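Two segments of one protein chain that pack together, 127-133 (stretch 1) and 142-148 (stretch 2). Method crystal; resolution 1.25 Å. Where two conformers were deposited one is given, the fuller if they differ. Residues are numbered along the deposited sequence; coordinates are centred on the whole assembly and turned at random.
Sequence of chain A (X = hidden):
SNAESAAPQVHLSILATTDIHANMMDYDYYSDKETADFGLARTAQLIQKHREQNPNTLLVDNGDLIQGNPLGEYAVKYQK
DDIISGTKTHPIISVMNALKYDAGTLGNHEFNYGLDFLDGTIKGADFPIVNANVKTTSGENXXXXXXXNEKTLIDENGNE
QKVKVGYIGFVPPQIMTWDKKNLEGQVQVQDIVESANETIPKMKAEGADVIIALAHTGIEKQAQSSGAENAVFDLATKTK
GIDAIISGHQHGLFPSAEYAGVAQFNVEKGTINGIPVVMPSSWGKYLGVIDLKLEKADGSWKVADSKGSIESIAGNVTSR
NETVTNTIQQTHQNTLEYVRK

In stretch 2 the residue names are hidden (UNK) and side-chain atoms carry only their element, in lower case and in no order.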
ATOM      1  N   PHE A 127     -22.810  16.922   3.150  1.00 11.60           N
ATOM      2  CA  PHE A 127     -22.010  18.014   2.624  1.00 11.63           C
ATOM      3  C   PHE A 127     -21.815  17.821   1.125  1.00 10.61           C
ATOM      4  O   PHE A 127     -21.920  16.732   0.631  1.00 11.13           O
ATOM      5  CB  PHE A 127     -20.650  18.047   3.332  1.00 12.12           C
ATOM      6  CG  PHE A 127     -19.944  16.715   3.335  1.00 11.01           C
ATOM      7  CD1 PHE A 127     -19.054  16.402   2.338  1.00 10.79           C
ATOM      8  CD2 PHE A 127     -20.213  15.765   4.306  1.00 10.61           C
ATOM      9  CE1 PHE A 127     -18.423  15.177   2.323  1.00  9.99           C
ATOM     10  CE2 PHE A 127     -19.596  14.534   4.298  1.00 10.01           C
ATOM     11  CZ  PHE A 127     -18.688  14.229   3.324  1.00  9.84           C
ATOM     12  N   PRO A 128     -21.498  18.900   0.432  1.00 10.49           N
ATOM     13  CA  PRO A 128     -21.258  18.818  -1.012  1.00 10.60           C
ATOM     14  C   PRO A 128     -19.949  18.098  -1.341  1.00  9.42           C
ATOM     15  O   PRO A 128     -18.938  18.329  -0.703  1.00 10.24           O
ATOM     16  CB  PRO A 128     -21.139  20.288  -1.431  1.00 12.70           C
ATOM     17  CG  PRO A 128     -20.755  21.017  -0.169  1.00 15.04           C
ATOM     18  CD  PRO A 128     -21.465  20.286   0.922  1.00 12.76           C
ATOM     19  N   ILE A 129     -20.004  17.249  -2.351  1.00  9.89           N
ATOM     20  CA  ILE A 129     -18.830  16.597  -2.925  1.00  9.59           C
ATOM     21  C   ILE A 129     -18.716  17.143  -4.345  1.00  9.31           C
ATOM     22  O   ILE A 129     -19.594  16.955  -5.159  1.00 11.30           O
ATOM     23  CB  ILE A 129     -18.973  15.067  -2.857  1.00 10.30           C
ATOM     24  CG1 ILE A 129     -18.942  14.642  -1.384  1.00 11.93           C
ATOM     25  CG2 ILE A 129     -17.853  14.395  -3.610  1.00 10.88           C
ATOM     26  CD1 ILE A 129     -19.251  13.157  -1.138  1.00 12.54           C
ATOM     27  N   VAL A 130     -17.647  17.868  -4.606  1.00  8.45           N
ATOM     28  CA  VAL A 130     -17.542  18.639  -5.830  1.00  8.53           C
ATOM     29  C   VAL A 130     -16.461  18.083  -6.745  1.00  7.92           C
ATOM     30  O   VAL A 130     -15.473  17.525  -6.293  1.00  9.06           O
ATOM     31  CB  VAL A 130     -17.269  20.152  -5.532  1.00 10.10           C
ATOM     32  CG1 VAL A 130     -18.509  20.781  -4.848  1.00 11.04           C
ATOM     33  CG2 VAL A 130     -16.020  20.334  -4.652  1.00 10.16           C
ATOM     34  N   ASN A 131     -16.663  18.268  -8.037  1.00  8.13           N
ATOM     35  CA  ASN A 131     -15.650  17.991  -9.041  1.00  8.40           C
ATOM     36  C   ASN A 131     -15.984  18.761 -10.318  1.00  8.45           C
ATOM     37  O   ASN A 131     -17.113  18.674 -10.775  1.00  9.10           O
ATOM     38  CB  ASN A 131     -15.547  16.500  -9.343  1.00  8.61           C
ATOM     39  CG  ASN A 131     -14.698  16.245 -10.570  1.00  8.02           C
ATOM     40  OD1 ASN A 131     -15.200  16.276 -11.681  1.00  9.08           O
ATOM     41  ND2 ASN A 131     -13.405  16.066 -10.380  1.00  8.54           N
ATOM     42  N   ALA A 132     -15.022  19.491 -10.836  1.00  9.01           N
ATOM     43  CA  ALA A 132     -15.270  20.382 -11.951  1.00  9.10           C
ATOM     44  C   ALA A 132     -14.815  19.828 -13.285  1.00  9.32           C
ATOM     45  O   ALA A 132     -15.278  20.297 -14.310  1.00 10.45           O
ATOM     46  CB  ALA A 132     -14.602  21.742 -11.696  1.00 10.09           C
ATOM     47  N   ASN A 133     -13.897  18.866 -13.286  1.00  9.30           N
ATOM     48  CA  ASN A 133     -13.263  18.454 -14.545  1.00  8.75           C
ATOM     49  C   ASN A 133     -13.755  17.165 -15.208  1.00  8.13           C
ATOM     50  O   ASN A 133     -13.521  16.960 -16.381  1.00  9.41           O
ATOM     51  CB  ASN A 133     -11.715  18.548 -14.472  1.00  8.55           C
ATOM     52  CG  ASN A 133     -11.060  17.518 -13.528  1.00  8.75           C
ATOM     53  OD1 ASN A 133     -11.598  17.156 -12.494  1.00  8.80           O
ATOM     54  ND2 ASN A 133      -9.858  17.086 -13.892  1.00  9.25           N
ATOM     55  N   UNK A 142     -20.232  16.240 -14.908  1.00  9.30           N
ATOM     56  CA  UNK A 142     -20.744  14.967 -14.448  1.00  9.67           C
ATOM     57  C   UNK A 142     -21.105  15.004 -12.954  1.00  9.06           C
ATOM     58  O   UNK A 142     -21.861  14.190 -12.493  1.00  9.77           O
ATOM     59  c   UNK A 142     -20.136  12.456 -14.322  1.00  9.62           C
ATOM     60  n   UNK A 142     -22.404  11.147 -12.453  1.00 10.16           N
ATOM     61  n   UNK A 142     -22.630   9.031 -13.266  1.00 11.32           N
ATOM     62  c   UNK A 142     -21.492  12.073 -14.927  1.00  9.79           C
ATOM     63  c   UNK A 142     -22.298  10.293 -13.448  1.00  9.64           C
ATOM     64  c   UNK A 142     -19.706  13.872 -14.727  1.00  9.91           C
ATOM     65  n   UNK A 142     -21.862  10.698 -14.627  1.00 10.24           N
ATOM     66  N   UNK A 143     -20.524  15.954 -12.231  1.00  8.39           N
ATOM     67  CA  UNK A 143     -20.726  16.133 -10.789  1.00  9.11           C
ATOM     68  C   UNK A 143     -20.979  17.606 -10.520  1.00  9.38           C
ATOM     69  O   UNK A 143     -20.698  18.445 -11.339  1.00 10.34           O
ATOM     70  c   UNK A 143     -18.199  13.892 -11.270  1.00  9.52           C
ATOM     71  c   UNK A 143     -19.471  15.656 -10.001  1.00  9.17           C
ATOM     72  c   UNK A 143     -19.160  14.221 -10.321  1.00  9.27           C
ATOM     73  c   UNK A 143     -19.886  13.198  -9.749  1.00  9.72           C
ATOM     74  o   UNK A 143     -18.475  10.313 -11.401  1.00  9.96           O
ATOM     75  c   UNK A 143     -18.682  11.609 -11.033  1.00  9.35           C
ATOM     76  c   UNK A 143     -19.648  11.891 -10.093  1.00  9.61           C
ATOM     77  c   UNK A 143     -17.956  12.606 -11.615  1.00  9.17           C
ATOM     78  N   UNK A 144     -21.483  17.902  -9.337  1.00  9.57           N
ATOM     79  CA  UNK A 144     -21.576  19.276  -8.863  1.00  9.53           C
ATOM     80  C   UNK A 144     -20.203  19.948  -9.032  1.00  9.29           C
ATOM     81  O   UNK A 144     -19.240  19.527  -8.408  1.00  9.03           O
ATOM     82  o   UNK A 144     -23.037  18.407  -7.113  1.00 10.39           O
ATOM     83  c   UNK A 144     -21.919  19.278  -7.360  1.00 10.58           C
ATOM     84  c   UNK A 144     -22.233  20.661  -6.864  1.00 12.91           C
ATOM     85  N   UNK A 145     -20.098  20.971  -9.876  1.00 10.12           N
ATOM     86  CA  UNK A 145     -18.762  21.503 -10.165  1.00 10.60           C
ATOM     87  C   UNK A 145     -18.142  22.321  -9.050  1.00 10.06           C
ATOM     88  O   UNK A 145     -16.873  22.291  -8.905  1.00 11.61           O
ATOM     89  c   UNK A 145     -18.940  22.309 -11.448  1.00 11.43           C
ATOM     90  c   UNK A 145     -21.142  21.604 -10.717  1.00 11.90           C
ATOM     91  c   UNK A 145     -20.345  22.800 -11.334  1.00 12.35           C
ATOM     92  N   UNK A 146     -18.960  22.980  -8.262  1.00  9.73           N
ATOM     93  CA  UNK A 146     -18.495  23.799  -7.165  1.00  9.38           C
ATOM     94  C   UNK A 146     -19.732  24.099  -6.341  1.00 10.26           C
ATOM     95  O   UNK A 146     -20.831  23.855  -6.810  1.00 10.85           O
ATOM     96  c   UNK A 146     -20.638  27.819  -9.482  1.00 16.74           C
ATOM     97  c   UNK A 146     -20.474  27.809  -8.130  1.00 15.36           C
ATOM     98  o   UNK A 146     -21.546  28.691 -10.049  1.00 21.01           O
ATOM     99  c   UNK A 146     -17.842  25.093  -7.679  1.00 11.08           C
ATOM    100  c   UNK A 146     -19.914  26.965 -10.277  1.00 14.93           C
ATOM    101  c   UNK A 146     -19.565  26.926  -7.555  1.00 13.75           C
ATOM    102  c   UNK A 146     -19.004  26.082  -9.697  1.00 12.64           C
ATOM    103  c   UNK A 146     -18.820  26.055  -8.323  1.00 11.42           C
ATOM    104  N   UNK A 147     -19.473  24.615  -5.143  0.50 10.08           N
ATOM    105  CA  UNK A 147     -20.589  25.104  -4.266  0.50 11.44           C
ATOM    106  C   UNK A 147     -20.072  26.347  -3.615  0.50 11.40           C
ATOM    107  O   UNK A 147     -18.859  26.501  -3.392  0.50 12.84           O
ATOM    108  c   UNK A 147     -21.597  22.815  -3.945  0.50 14.83           C
ATOM    109  c   UNK A 147     -21.038  24.030  -3.258  0.50 13.02           C
ATOM    110  c   UNK A 147     -19.965  23.739  -2.293  0.50 12.91           C
ATOM    111  N   UNK A 148     -20.961  27.204  -3.316  1.00 11.37           N
ATOM    112  CA  UNK A 148     -20.710  28.416  -2.540  1.00 12.44           C
ATOM    113  C   UNK A 148     -21.671  28.488  -1.358  1.00 13.27           C
ATOM    114  O   UNK A 148     -22.865  28.380  -1.536  1.00 14.40           O
ATOM    115  c   UNK A 148     -20.857  29.683  -3.420  1.00 14.27           C
ATOM    116  c   UNK A 148     -20.628  30.937  -2.610  1.00 15.88           C
ATOM    117  c   UNK A 148     -20.192  30.647  -5.669  1.00 15.91           C
ATOM    118  c   UNK A 148     -19.871  29.643  -4.574  1.00 15.30           C
TER
HETATM  119  O   HOH W   1     -22.086  16.261  -5.801  1.00 14.46           O
HETATM  120  O   HOH W   2     -18.037  17.819 -13.226  1.00 13.00           O

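Position 142 carries seven side-chain atoms. Three carbons lead to a nitrogen, and then to a carbon bearing two more nitrogens. This is a guanidinium group, so the residue is Arg 142. Its CA-to-CB bond points sideways, and the side chain makes no contact with stretch 1.

Position 143 has eight side-chain atoms: one carbon, then a ring of six carbons bearing one oxygen. A ring carbon at position 143 lies 3.9 Å from Asn 131 OD1, and the ring meets that atom obliquely. A phenol ring identifies Tyr 143, and the ring carbon is CD2. Its CA-to-CB bond points toward stretch 1. Tyr 143 N donates to water 2 at 3.3 Å. The same water donates to Asn 131 O at 2.8 Å and so links the two backbones.

Position 144 has three side-chain atoms: a carbon carrying one oxygen and one carbon. Its CB lies 4.0 Å from Ile 129 O. A branched side chain with one oxygen and one methyl, built on a tetrahedral carbon, fits Thr 144. Chi1 is in the m well. Thr 144 OG1 is hydrogen-bonded to water 1 at 2.7 Å, and that water donates to Ile 129 O, also at 2.7 Å. The methyl, Thr 144 CG2, lies 4.2 Å from Val 130 CG1.

Position 145 has three side-chain carbons that close a ring onto the backbone nitrogen. CB of position 145 lies 4.4 Å from Ala 132 CB. Only proline closes such a ring, so the residue is Pro 145. Its CA-to-CB bond points away overall, even though CB makes that contact. Pro 145 O lies 3.6 Å from Ala 132 CB and has no polar partner in the model.

Position 146 again shows one carbon and a six-carbon ring bearing one oxygen. CA of position 146 is 3.8 Å from Val 130 CG1, so the contact comes from the backbone. The phenol ring makes it Tyr 146. Its CA-to-CB bond points away from stretch 1.

Position 147 has three side-chain carbons, one of them carrying the other two. One terminal carbon of position 147 lies 3.5 Å from Pro 128 CG, and the other lies 3.8 Å from Val 130 CG1. No ring closes and no heteroatom is present, so this is Val 147. The two carbons are CG2 and CG1 respectively. Its CA-to-CB bond points toward stretch 1.

Position 148 has four side-chain carbons, forked at the first, with one arm two carbons long. It is out of reach of stretch 1. This is Ile 148.

The contact buries 369 Å², both sides summed. One direct hydrogen bond joins the stretches: Asn 131 N donates to Thr 144 O at 2.9 Å, with an angle of 163°. Two CA-H...O contacts accompany it, Val 130 CA to Thr 144 O at 3.2 Å and Pro 145 CA to Asn 131 O at 3.3 Å. Waters 1 and 2 add bridges between the stretches. Beyond this polar part, Pro 128 and Val 130 pack against Val 147 to form an apolar patch.

Stretch 2 142-148: RYTPYVI
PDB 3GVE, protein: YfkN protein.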